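Local coordinates for hypothetical protein TTHA1785 (Thermus thermophilus, PDB 2EPG), which probably joins RNA ends as a GTP-dependent, manganese-requiring RNA ligase of the RtcB family, acting in RNA repair and tRNA splicing, at residues A[12-16]-A[51-55]; A[79-83]-A[99-105]; A[115-119]-A[324-329]; A[198-204]-A[251-256]. All blocks are in the same frame, centred on the assembly; numbering follows the deposited sequence.

Contact 1 of 4, residues A[12-16]-A[51-55]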
loop_
_atom_site.group_PDB
_atom_site.type_symbol
_atom_site.label_atom_id
_atom_site.label_comp_id
_atom_site.label_asym_id
_atom_site.label_seq_id
_atom_site.Cartn_x
_atom_site.Cartn_y
_atom_site.Cartn_z
HETATM N N MSE A 12 31.215 6.456 -6.350
HETATM C CA MSE A 12 31.711 6.456 -4.939
HETATM C C MSE A 12 31.002 7.540 -4.121
HETATM O O MSE A 12 31.620 8.526 -3.714
HETATM C CB MSE A 12 33.222 6.711 -4.917
HETATM C CG MSE A 12 33.879 6.541 -3.547
HETATM SE SE MSE A 12 34.426 4.707 -3.113
HETATM C CE MSE A 12 36.354 4.950 -3.184
ATOM N N PHE A 13 29.707 7.359 -3.884
ATOM C CA PHE A 13 28.945 8.333 -3.117
ATOM C C PHE A 13 28.047 7.702 -2.053
ATOM O O PHE A 13 27.120 8.343 -1.554
ATOM C CB PHE A 13 28.121 9.215 -4.061
ATOM C CG PHE A 13 27.104 8.464 -4.868
ATOM C CD1 PHE A 13 25.769 8.434 -4.473
ATOM C CD2 PHE A 13 27.480 7.786 -6.026
ATOM C CE1 PHE A 13 24.821 7.742 -5.220
ATOM C CE2 PHE A 13 26.544 7.090 -6.784
ATOM C CZ PHE A 13 25.208 7.068 -6.381
ATOM N N PHE A 14 28.327 6.444 -1.711
ATOM C CA PHE A 14 27.573 5.737 -0.681
ATOM C C PHE A 14 28.355 4.572 -0.079
ATOM O O PHE A 14 28.962 3.790 -0.806
ATOM C CB PHE A 14 26.216 5.252 -1.227
ATOM C CG PHE A 14 26.306 4.224 -2.327
ATOM C CD1 PHE A 14 26.631 2.902 -2.046
ATOM C CD2 PHE A 14 26.007 4.571 -3.639
ATOM C CE1 PHE A 14 26.652 1.938 -3.058
ATOM C CE2 PHE A 14 26.025 3.619 -4.659
ATOM C CZ PHE A 14 26.347 2.299 -4.368
ATOM N N GLU A 15 28.356 4.480 1.251
ATOM C CA GLU A 15 29.055 3.407 1.955
ATOM C C GLU A 15 28.064 2.402 2.553
ATOM O O GLU A 15 26.884 2.707 2.731
ATOM C CB GLU A 15 29.965 3.976 3.070
ATOM C CG GLU A 15 29.276 4.766 4.212
ATOM C CD GLU A 15 30.060 4.694 5.552
ATOM O OE1 GLU A 15 31.185 4.131 5.565
ATOM O OE2 GLU A 15 29.551 5.191 6.593
ATOM N N LYS A 16 28.543 1.196 2.854
ATOM C CA LYS A 16 27.688 0.171 3.442
ATOM C C LYS A 16 27.802 0.257 4.958
ATOM O O LYS A 16 28.906 0.277 5.514
ATOM C CB LYS A 16 28.117 -1.212 2.959
ATOM C CG LYS A 16 27.198 -2.353 3.379
ATOM C CD LYS A 16 27.674 -3.663 2.762
ATOM C CE LYS A 16 26.804 -4.833 3.163
ATOM N NZ LYS A 16 27.255 -6.085 2.520
ATOM N N TYR A 51 22.134 4.998 -11.555
ATOM C CA TYR A 51 21.708 5.384 -10.215
ATOM C C TYR A 51 20.667 6.499 -10.240
ATOM O O TYR A 51 20.584 7.302 -9.316
ATOM C CB TYR A 51 22.919 5.829 -9.393
ATOM C CG TYR A 51 23.982 4.761 -9.228
ATOM C CD1 TYR A 51 25.302 4.998 -9.617
ATOM C CD2 TYR A 51 23.677 3.526 -8.657
ATOM C CE1 TYR A 51 26.296 4.035 -9.438
ATOM C CE2 TYR A 51 24.663 2.555 -8.472
ATOM C CZ TYR A 51 25.972 2.818 -8.866
ATOM O OH TYR A 51 26.954 1.869 -8.684
ATOM N N ALA A 52 19.866 6.534 -11.296
ATOM C CA ALA A 52 18.840 7.556 -11.453
ATOM C C ALA A 52 17.888 7.667 -10.257
ATOM O O ALA A 52 17.654 8.760 -9.730
ATOM C CB ALA A 52 18.052 7.288 -12.723
ATOM N N SER A 53 17.337 6.539 -9.827
ATOM C CA SER A 53 16.411 6.564 -8.707
ATOM C C SER A 53 17.085 7.089 -7.443
ATOM O O SER A 53 16.443 7.723 -6.606
ATOM C CB SER A 53 15.824 5.166 -8.475
ATOM O OG SER A 53 16.833 4.217 -8.181
ATOM N N LEU A 54 18.382 6.838 -7.303
ATOM C CA LEU A 54 19.102 7.322 -6.127
ATOM C C LEU A 54 19.249 8.842 -6.172
ATOM O O LEU A 54 19.182 9.511 -5.136
ATOM C CB LEU A 54 20.478 6.668 -6.018
ATOM C CG LEU A 54 20.522 5.153 -5.798
ATOM C CD1 LEU A 54 21.965 4.739 -5.534
ATOM C CD2 LEU A 54 19.645 4.761 -4.625
ATOM N N GLN A 55 19.455 9.385 -7.370
ATOM C CA GLN A 55 19.570 10.834 -7.527
ATOM C C GLN A 55 18.245 11.437 -7.064
ATOM O O GLN A 55 18.226 12.496 -6.442
ATOM C CB GLN A 55 19.838 11.210 -8.991
ATOM C CG GLN A 55 19.672 12.712 -9.307
ATOM C CD GLN A 55 20.759 13.600 -8.695
ATOM O OE1 GLN A 55 21.913 13.583 -9.134
ATOM N NE2 GLN A 55 20.389 14.381 -7.684
#
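Two consecutive phenylalanines, Phe13 and Phe14, both aim their ring edges at the ring of Tyr51, giving two T-shaped pairs on a single acceptor ring. Phe13 comes in with CE2, 3.7 Å from Tyr51 CD1, and its plane stands at 78° to the tyrosine. Phe14 lies further along the same ring, where its CE2 sits over the face of Tyr51, 4.2 Å from Tyr51 CE2; these two planes meet at 84°. The phenylalanines also touch each other, since Phe14 CD2 lies over the centre of the Phe13 ring. Each holds CG between its own backbone N and carbonyl carbon (chi1 near +60° in both), and with this torsion the two rings lie against each other and both reach Tyr51. Leu54, in the first turn of the helix, adds an apolar contact: its CD1 is 4.1 Å from Phe13 CZ and 4.3 Å from Phe14 CE2. Tyr51 occupies the N-cap position of helix 52-60, and its carbonyl O accepts from Gln55 N. Beyond the two segments Phe14 also meets Phe36 edge-to-face and rests on Leu43 of helix 40-48. The result is an aromatic cluster, joining the start of the modelled chain, just ahead of strand 15-18, to the N-terminal end of helix 52-60.

Contact 2 of 4, residues A[79-83]-A[99-105]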
loop_
_atom_site.group_PDB
_atom_site.type_symbol
_atom_site.label_atom_id
_atom_site.label_comp_id
_atom_site.label_asym_id
_atom_site.label_seq_id
_atom_site.Cartn_x
_atom_site.Cartn_y
_atom_site.Cartn_z
ATOM N N GLY A 79 10.528 7.569 -10.401
ATOM C CA GLY A 79 9.162 7.971 -10.116
ATOM C C GLY A 79 8.944 9.455 -10.359
ATOM O O GLY A 79 9.808 10.136 -10.902
ATOM N N TYR A 80 7.783 9.955 -9.961
ATOM C CA TYR A 80 7.455 11.365 -10.125
ATOM C C TYR A 80 8.009 12.160 -8.935
ATOM O O TYR A 80 7.419 12.173 -7.853
ATOM C CB TYR A 80 5.935 11.532 -10.197
ATOM C CG TYR A 80 5.484 12.929 -10.558
ATOM C CD1 TYR A 80 5.537 13.380 -11.878
ATOM C CD2 TYR A 80 5.025 13.811 -9.574
ATOM C CE1 TYR A 80 5.143 14.679 -12.213
ATOM C CE2 TYR A 80 4.632 15.111 -9.895
ATOM C CZ TYR A 80 4.693 15.538 -11.218
ATOM O OH TYR A 80 4.302 16.819 -11.547
ATOM N N GLY A 81 9.139 12.826 -9.137
ATOM C CA GLY A 81 9.741 13.600 -8.058
ATOM C C GLY A 81 10.427 12.674 -7.068
ATOM O O GLY A 81 11.652 12.538 -7.085
ATOM N N PHE A 82 9.638 12.051 -6.194
ATOM C CA PHE A 82 10.172 11.103 -5.215
ATOM C C PHE A 82 10.327 9.773 -5.935
ATOM O O PHE A 82 9.583 9.488 -6.884
ATOM C CB PHE A 82 9.189 10.881 -4.055
ATOM C CG PHE A 82 9.131 12.009 -3.057
ATOM C CD1 PHE A 82 8.868 13.309 -3.461
ATOM C CD2 PHE A 82 9.322 11.757 -1.699
ATOM C CE1 PHE A 82 8.797 14.342 -2.526
ATOM C CE2 PHE A 82 9.254 12.787 -0.758
ATOM C CZ PHE A 82 8.992 14.073 -1.170
ATOM N N PRO A 83 11.297 8.939 -5.518
ATOM C CA PRO A 83 11.431 7.647 -6.202
ATOM C C PRO A 83 10.358 6.684 -5.705
ATOM O O PRO A 83 9.815 6.853 -4.612
ATOM C CB PRO A 83 12.828 7.182 -5.799
ATOM C CG PRO A 83 12.968 7.754 -4.407
ATOM C CD PRO A 83 12.434 9.163 -4.606
ATOM N N SER A 99 4.399 16.644 0.096
ATOM C CA SER A 99 4.471 16.613 -1.361
ATOM C C SER A 99 3.632 15.533 -2.026
ATOM O O SER A 99 3.842 14.347 -1.785
ATOM C CB SER A 99 5.908 16.434 -1.811
ATOM O OG SER A 99 5.930 16.223 -3.204
ATOM N N PRO A 100 2.676 15.930 -2.886
ATOM C CA PRO A 100 1.824 14.952 -3.572
ATOM C C PRO A 100 2.669 13.918 -4.312
ATOM O O PRO A 100 2.304 12.746 -4.403
ATOM C CB PRO A 100 1.007 15.818 -4.532
ATOM C CG PRO A 100 0.907 17.125 -3.812
ATOM C CD PRO A 100 2.300 17.308 -3.253
ATOM N N GLY A 101 3.804 14.359 -4.842
ATOM C CA GLY A 101 4.675 13.448 -5.559
ATOM C C GLY A 101 5.295 12.428 -4.623
ATOM O O GLY A 101 5.794 11.390 -5.067
ATOM N N GLY A 102 5.269 12.730 -3.327
ATOM C CA GLY A 102 5.833 11.832 -2.334
ATOM C C GLY A 102 4.863 10.740 -1.938
ATOM O O GLY A 102 5.216 9.810 -1.225
ATOM N N VAL A 103 3.625 10.867 -2.391
ATOM C CA VAL A 103 2.595 9.887 -2.089
ATOM C C VAL A 103 2.307 9.087 -3.364
ATOM O O VAL A 103 2.109 7.881 -3.320
ATOM C CB VAL A 103 1.289 10.584 -1.620
ATOM C CG1 VAL A 103 0.161 9.561 -1.487
ATOM C CG2 VAL A 103 1.512 11.288 -0.282
ATOM N N GLY A 104 2.302 9.767 -4.502
ATOM C CA GLY A 104 2.020 9.093 -5.753
ATOM C C GLY A 104 0.597 9.413 -6.172
ATOM O O GLY A 104 -0.249 9.775 -5.343
ATOM N N PHE A 105 0.311 9.266 -7.456
ATOM C CA PHE A 105 -1.020 9.586 -7.926
ATOM C C PHE A 105 -2.128 8.699 -7.399
ATOM O O PHE A 105 -3.178 9.207 -7.012
ATOM C CB PHE A 105 -1.031 9.692 -9.456
ATOM C CG PHE A 105 -0.562 11.049 -9.944
ATOM C CD1 PHE A 105 0.788 11.400 -9.876
ATOM C CD2 PHE A 105 -1.487 12.028 -10.319
ATOM C CE1 PHE A 105 1.205 12.715 -10.160
ATOM C CE2 PHE A 105 -1.081 13.340 -10.603
ATOM C CZ PHE A 105 0.261 13.686 -10.521
#
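Two loops of this RtcB-family protein meet here: residues 79-83, between strands 76-77 and 86-90, and the glycine-rich run 99-105 that leads to Asp106, a predicted manganese ligand. The side chain of Phe105 lies about 5 Å from that of Asp106 and about 7 Å from that of Asn340, a predicted GMP-binding residue. Phe82 packs tightly on Gly102. Gly102 CA lies over the centre of the Phe82 ring, 3.5 Å from its centroid and 15° off the ring normal, a CH-pi contact made possible by the bare glycine backbone. Phe82 CB is 3.6 Å from Gly101 O, and Phe82 CE1 reaches Ser99 OG at 3.5 Å. That hydroxyl has its main partner elsewhere, in a hydrogen bond with Ala281 O. Residues 100-102 have helical backbone angles, and Pro100 O accepts from both Val103 N and Gly104 N, a compact turn that brings Gly101 and Gly102 against the other loop. At the far end of the contact Phe105 turns an edge to the face of Tyr80, a T-shaped pair with planes at 84° and Phe105 CE1 4.0 Å from Tyr80 CD2. With CG anti to the backbone N (chi1 -172°), the Tyr80 ring leans toward the glycine turn as well, meeting Gly101 CA at its edge. Tyr80 O and Gly101 O approach to 3.3 Å, two acceptors that cannot bond to each other; Lys357 NZ hydrogen-bonds to Tyr80 O and Phe82 O, and its charge may partly offset the repulsion at Tyr80 O.

Contact 3 of 4, residues A[115-119]-A[324-329]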
loop_
_atom_site.group_PDB
_atom_site.type_symbol
_atom_site.label_atom_id
_atom_site.label_comp_id
_atom_site.label_asym_id
_atom_site.label_seq_id
_atom_site.Cartn_x
_atom_site.Cartn_y
_atom_site.Cartn_z
ATOM N N ALA A 115 -8.282 -14.343 4.458
ATOM C CA ALA A 115 -7.809 -15.686 4.775
ATOM C C ALA A 115 -9.038 -16.538 5.080
ATOM O O ALA A 115 -9.862 -16.151 5.904
ATOM C CB ALA A 115 -6.884 -15.639 5.991
ATOM N N SER A 116 -9.160 -17.696 4.443
ATOM C CA SER A 116 -10.337 -18.543 4.652
ATOM C C SER A 116 -10.058 -19.847 5.406
ATOM O O SER A 116 -8.907 -20.150 5.729
ATOM C CB SER A 116 -10.945 -18.912 3.307
ATOM O OG SER A 116 -10.148 -19.910 2.688
ATOM N N HIS A 117 -11.127 -20.596 5.685
ATOM C CA HIS A 117 -11.029 -21.897 6.351
ATOM C C HIS A 117 -10.824 -23.004 5.316
ATOM O O HIS A 117 -10.579 -24.147 5.675
ATOM C CB HIS A 117 -12.313 -22.228 7.118
ATOM C CG HIS A 117 -12.484 -21.451 8.379
ATOM N ND1 HIS A 117 -13.720 -21.224 8.947
ATOM C CD2 HIS A 117 -11.578 -20.875 9.203
ATOM C CE1 HIS A 117 -13.568 -20.539 10.068
ATOM N NE2 HIS A 117 -12.277 -20.315 10.246
ATOM N N LEU A 118 -10.924 -22.660 4.037
ATOM C CA LEU A 118 -10.791 -23.637 2.961
ATOM C C LEU A 118 -9.367 -23.997 2.568
ATOM O O LEU A 118 -8.441 -23.200 2.682
ATOM C CB LEU A 118 -11.544 -23.148 1.721
ATOM C CG LEU A 118 -13.055 -22.996 1.902
ATOM C CD1 LEU A 118 -13.646 -22.084 0.832
ATOM C CD2 LEU A 118 -13.693 -24.375 1.859
ATOM N N THR A 119 -9.195 -25.225 2.104
ATOM C CA THR A 119 -7.889 -25.686 1.683
ATOM C C THR A 119 -7.958 -25.840 0.176
ATOM O O THR A 119 -9.049 -25.866 -0.400
ATOM C CB THR A 119 -7.538 -27.029 2.348
ATOM O OG1 THR A 119 -8.430 -28.053 1.879
ATOM C CG2 THR A 119 -7.675 -26.900 3.863
ATOM N N PHE A 324 -20.091 -22.289 -1.099
ATOM C CA PHE A 324 -19.392 -22.235 0.176
ATOM C C PHE A 324 -20.149 -21.310 1.111
ATOM O O PHE A 324 -20.210 -20.100 0.874
ATOM C CB PHE A 324 -17.961 -21.721 -0.002
ATOM C CG PHE A 324 -17.096 -22.611 -0.837
ATOM C CD1 PHE A 324 -16.814 -22.289 -2.157
ATOM C CD2 PHE A 324 -16.554 -23.771 -0.304
ATOM C CE1 PHE A 324 -16.005 -23.104 -2.936
ATOM C CE2 PHE A 324 -15.739 -24.599 -1.072
ATOM C CZ PHE A 324 -15.462 -24.265 -2.395
ATOM N N THR A 325 -20.717 -21.875 2.175
ATOM C CA THR A 325 -21.465 -21.086 3.148
ATOM C C THR A 325 -20.502 -20.225 3.961
ATOM O O THR A 325 -19.298 -20.458 3.954
ATOM C CB THR A 325 -22.229 -21.987 4.140
ATOM O OG1 THR A 325 -21.289 -22.792 4.863
ATOM C CG2 THR A 325 -23.212 -22.904 3.398
ATOM N N PRO A 326 -21.027 -19.227 4.685
ATOM C CA PRO A 326 -20.161 -18.370 5.489
ATOM C C PRO A 326 -19.307 -19.172 6.458
ATOM O O PRO A 326 -18.158 -18.826 6.705
ATOM C CB PRO A 326 -21.151 -17.451 6.200
ATOM C CG PRO A 326 -22.189 -17.250 5.156
ATOM C CD PRO A 326 -22.396 -18.682 4.646
ATOM N N ARG A 327 -19.856 -20.250 7.005
ATOM C CA ARG A 327 -19.067 -21.043 7.934
ATOM C C ARG A 327 -18.088 -21.946 7.190
ATOM O O ARG A 327 -17.097 -22.381 7.759
ATOM C CB ARG A 327 -19.970 -21.834 8.903
ATOM C CG ARG A 327 -20.754 -23.003 8.339
ATOM C CD ARG A 327 -21.952 -23.320 9.261
ATOM N NE ARG A 327 -21.607 -23.225 10.684
ATOM C CZ ARG A 327 -22.490 -23.240 11.687
ATOM N NH1 ARG A 327 -22.063 -23.147 12.945
ATOM N NH2 ARG A 327 -23.796 -23.344 11.445
ATOM N N ASP A 328 -18.348 -22.206 5.912
ATOM C CA ASP A 328 -17.430 -23.022 5.119
ATOM C C ASP A 328 -16.204 -22.180 4.760
ATOM O O ASP A 328 -15.061 -22.566 5.016
ATOM C CB ASP A 328 -18.047 -23.480 3.787
ATOM C CG ASP A 328 -19.027 -24.632 3.935
ATOM O OD1 ASP A 328 -18.762 -25.556 4.735
ATOM O OD2 ASP A 328 -20.056 -24.618 3.223
ATOM N N HIS A 329 -16.448 -21.025 4.149
ATOM C CA HIS A 329 -15.329 -20.208 3.710
ATOM C C HIS A 329 -14.658 -19.384 4.790
ATOM O O HIS A 329 -13.458 -19.174 4.729
ATOM C CB HIS A 329 -15.733 -19.338 2.506
ATOM C CG HIS A 329 -16.709 -18.243 2.814
ATOM N ND1 HIS A 329 -16.430 -17.214 3.688
ATOM C CD2 HIS A 329 -17.931 -17.969 2.292
ATOM C CE1 HIS A 329 -17.432 -16.352 3.687
ATOM N NE2 HIS A 329 -18.355 -16.786 2.849
#
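Leu118 lays its branched end across one face of Phe324, joining the corner where strand 110-119 changes direction to the short helix 326-329, which opens with a capping box. In this apolar part, Leu118 CD1 stands 3.8 Å from the centroid of the Phe324 ring, 23° off its normal, in a CH-pi contact displaced toward the CD2 side of the ring. The second branch shares that side, with Leu118 CD2 3.6 Å from Phe324 CE2. With CG anti to the carbonyl carbon (chi1 -63°), Leu118 directs both branches at Phe324, and CD1 also reaches His329 CB, 3.8 Å away. Phe319 of helix 288-321 packs on Leu118 as well, while Arg126 makes a cation-pi contact with Phe324. His117 CB makes van der Waals contact with Asp328 O at 3.5 Å.

Polar contact between the segments runs through the backbone: His117 N donates to His329 O, although the placing of that oxygen is less certain. The imidazole of His117 turns its edge to Arg327 O, but ND1 stays 3.8 Å from that oxygen and makes no hydrogen bond to it.

The remaining bonds hold each segment in shape. Ser116 OG accepts from Leu118 N in an ST turn at the corner of the strand and is also hydrogen-bonded to Val241 O. In the capping box Asp328 N gives a weak bond to Thr325 OG1, and Asp328 OD2 takes two donors in return. Thr325 N reaches it on the anti side, 17° out of the carboxylate plane; Thr325 OG1 comes from above that plane, 2.7 Å from Asp328 OD2.

Contact 4 of 4, residues A[198-204]-A[251-256]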
loop_
_atom_site.group_PDB
_atom_site.type_symbol
_atom_site.label_atom_id
_atom_site.label_comp_id
_atom_site.label_asym_id
_atom_site.label_seq_id
_atom_site.Cartn_x
_atom_site.Cartn_y
_atom_site.Cartn_z
ATOM N N ARG A 198 -14.484 17.527 -9.624
ATOM C CA ARG A 198 -14.005 16.605 -10.635
ATOM C C ARG A 198 -13.522 15.287 -10.018
ATOM O O ARG A 198 -13.838 14.207 -10.524
ATOM C CB ARG A 198 -12.882 17.266 -11.424
ATOM C CG ARG A 198 -12.258 16.388 -12.470
ATOM C CD ARG A 198 -11.228 17.179 -13.247
ATOM N NE ARG A 198 -10.563 16.368 -14.258
ATOM C CZ ARG A 198 -9.769 16.873 -15.198
ATOM N NH1 ARG A 198 -9.192 16.075 -16.086
ATOM N NH2 ARG A 198 -9.571 18.184 -15.256
ATOM N N ALA A 199 -12.755 15.371 -8.932
ATOM C CA ALA A 199 -12.260 14.163 -8.279
ATOM C C ALA A 199 -13.431 13.385 -7.698
ATOM O O ALA A 199 -13.518 12.174 -7.833
ATOM C CB ALA A 199 -11.269 14.532 -7.180
ATOM N N PHE A 200 -14.346 14.096 -7.063
ATOM C CA PHE A 200 -15.501 13.461 -6.458
ATOM C C PHE A 200 -16.363 12.668 -7.441
ATOM O O PHE A 200 -16.666 11.498 -7.201
ATOM C CB PHE A 200 -16.354 14.509 -5.751
ATOM C CG PHE A 200 -17.518 13.936 -5.021
ATOM C CD1 PHE A 200 -18.603 13.409 -5.721
ATOM C CD2 PHE A 200 -17.521 13.890 -3.630
ATOM C CE1 PHE A 200 -19.676 12.844 -5.045
ATOM C CE2 PHE A 200 -18.589 13.326 -2.939
ATOM C CZ PHE A 200 -19.671 12.801 -3.650
ATOM N N GLU A 201 -16.767 13.306 -8.539
ATOM C CA GLU A 201 -17.597 12.652 -9.549
ATOM C C GLU A 201 -16.835 11.577 -10.319
ATOM O O GLU A 201 -17.412 10.584 -10.749
ATOM C CB GLU A 201 -18.138 13.686 -10.546
ATOM C CG GLU A 201 -19.103 14.710 -9.952
ATOM C CD GLU A 201 -19.521 15.778 -10.962
ATOM O OE1 GLU A 201 -20.275 16.701 -10.574
ATOM O OE2 GLU A 201 -19.097 15.698 -12.142
ATOM N N ARG A 202 -15.534 11.782 -10.494
ATOM C CA ARG A 202 -14.701 10.844 -11.235
ATOM C C ARG A 202 -14.522 9.505 -10.526
ATOM O O ARG A 202 -14.440 8.461 -11.176
ATOM C CB ARG A 202 -13.340 11.481 -11.504
ATOM C CG ARG A 202 -12.367 10.604 -12.253
ATOM C CD ARG A 202 -11.056 11.343 -12.486
ATOM N NE ARG A 202 -10.017 10.451 -12.990
ATOM C CZ ARG A 202 -8.736 10.784 -13.102
ATOM N NH1 ARG A 202 -7.857 9.903 -13.567
ATOM N NH2 ARG A 202 -8.332 11.999 -12.752
ATOM N N GLY A 203 -14.468 9.532 -9.198
ATOM C CA GLY A 203 -14.293 8.305 -8.440
ATOM C C GLY A 203 -15.555 7.770 -7.789
ATOM O O GLY A 203 -15.642 6.578 -7.502
ATOM N N ALA A 204 -16.538 8.634 -7.566
ATOM C CA ALA A 204 -17.793 8.235 -6.924
ATOM C C ALA A 204 -18.480 6.999 -7.520
ATOM O O ALA A 204 -18.880 6.094 -6.795
ATOM C CB ALA A 204 -18.770 9.415 -6.913
ATOM N N GLY A 251 -10.178 6.881 -9.779
ATOM C CA GLY A 251 -9.987 8.197 -10.371
ATOM C C GLY A 251 -9.947 9.364 -9.396
ATOM O O GLY A 251 -9.355 10.410 -9.677
ATOM N N LEU A 252 -10.583 9.179 -8.243
ATOM C CA LEU A 252 -10.654 10.211 -7.227
ATOM C C LEU A 252 -9.274 10.593 -6.674
ATOM O O LEU A 252 -8.923 11.782 -6.608
ATOM C CB LEU A 252 -11.591 9.723 -6.126
ATOM C CG LEU A 252 -12.218 10.682 -5.127
ATOM C CD1 LEU A 252 -13.494 10.056 -4.592
ATOM C CD2 LEU A 252 -11.240 10.978 -4.019
ATOM N N GLY A 253 -8.481 9.591 -6.303
ATOM C CA GLY A 253 -7.164 9.873 -5.762
ATOM C C GLY A 253 -6.221 10.465 -6.787
ATOM O O GLY A 253 -5.428 11.360 -6.491
ATOM N N HIS A 254 -6.301 9.959 -8.007
ATOM C CA HIS A 254 -5.452 10.450 -9.078
ATOM C C HIS A 254 -5.733 11.947 -9.292
ATOM O O HIS A 254 -4.809 12.757 -9.382
ATOM C CB HIS A 254 -5.751 9.665 -10.358
ATOM C CG HIS A 254 -4.780 9.918 -11.464
ATOM N ND1 HIS A 254 -3.661 9.138 -11.662
ATOM C CD2 HIS A 254 -4.767 10.852 -12.444
ATOM C CE1 HIS A 254 -3.001 9.579 -12.720
ATOM N NE2 HIS A 254 -3.653 10.619 -13.212
ATOM N N GLN A 255 -7.013 12.305 -9.360
ATOM C CA GLN A 255 -7.409 13.697 -9.580
ATOM C C GLN A 255 -6.937 14.593 -8.443
ATOM O O GLN A 255 -6.418 15.670 -8.685
ATOM C CB GLN A 255 -8.933 13.808 -9.731
ATOM C CG GLN A 255 -9.414 15.161 -10.270
ATOM C CD GLN A 255 -8.781 15.501 -11.602
ATOM O OE1 GLN A 255 -8.884 14.737 -12.549
ATOM N NE2 GLN A 255 -8.112 16.644 -11.675
ATOM N N VAL A 256 -7.118 14.146 -7.201
ATOM C CA VAL A 256 -6.676 14.917 -6.044
ATOM C C VAL A 256 -5.175 15.213 -6.119
ATOM O O VAL A 256 -4.717 16.299 -5.738
ATOM C CB VAL A 256 -6.983 14.167 -4.718
ATOM C CG1 VAL A 256 -6.242 14.832 -3.550
ATOM C CG2 VAL A 256 -8.468 14.182 -4.455
#
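Helices 198-203 and 251-256 run nearly antiparallel, at 159°, with their axes only 7.5 Å apart, so that Gly203 CA comes within 4.3 Å of Leu252 CA. This is a close helix pair built on small residues. With no side chains, Gly203 and Gly251 let the backbones close up, Gly203 against Leu252 and Gly251 against Arg202. Leu252 CG rests 3.4 Å from Ala199 O, and Leu252 CA makes a CA-H...O contact with the same oxygen. Ala199 CB fits against Gln255 CB at 3.5 Å and against Val256 CG2.

Beside this packing two extended arginines lie across Gln255, whose chain bends at chi2 to bring its amide up to them. The amide and the Arg198 guanidinium have planes 29° apart, with Gln255 NE2 over one guanidinium face; that nitrogen is hydrogen-bonded to Asp259 OD2. Arg198 NE comes to 2.9 Å from Gln255 OE1, but at an angle too poor for a hydrogen bond. Arg202 carries its guanidinium over Gly251 O and brings NH1 to 3.4 Å from His254 CD2, the two planes steeply inclined. The His254 side chain lies about 6 Å, at the nearest, from that of Asp106, a predicted manganese ligand. The one hydrogen bond between the helices is weak: Arg202 NH2 meets Gln255 OE1 at 2.8 Å, with an N-H...O angle of 127°.

Contacts 1, 2 and 4 form a chain of neighbours, while contact 3 stands apart. Contact 1 touches contact 2 where Ser53 O meets Pro83 CB, their centres 19 Å apart. Contact 2 meets contact 4 through Phe105 and His254, at 18 Å between centres. Helix 250-265 holds segment 251-256 and also packs on contact 2, so these two contacts lie by the predicted metal site, whereas contacts 1 and 3, 48 Å apart between centres, join outlying parts away from the annotated sites. Helix 288-321 contributes side chains to contacts 2, 3 and 4. Along the sequence contact 1 closes first, then contact 2; contact 4 is nested within the long loop closed by contact 3.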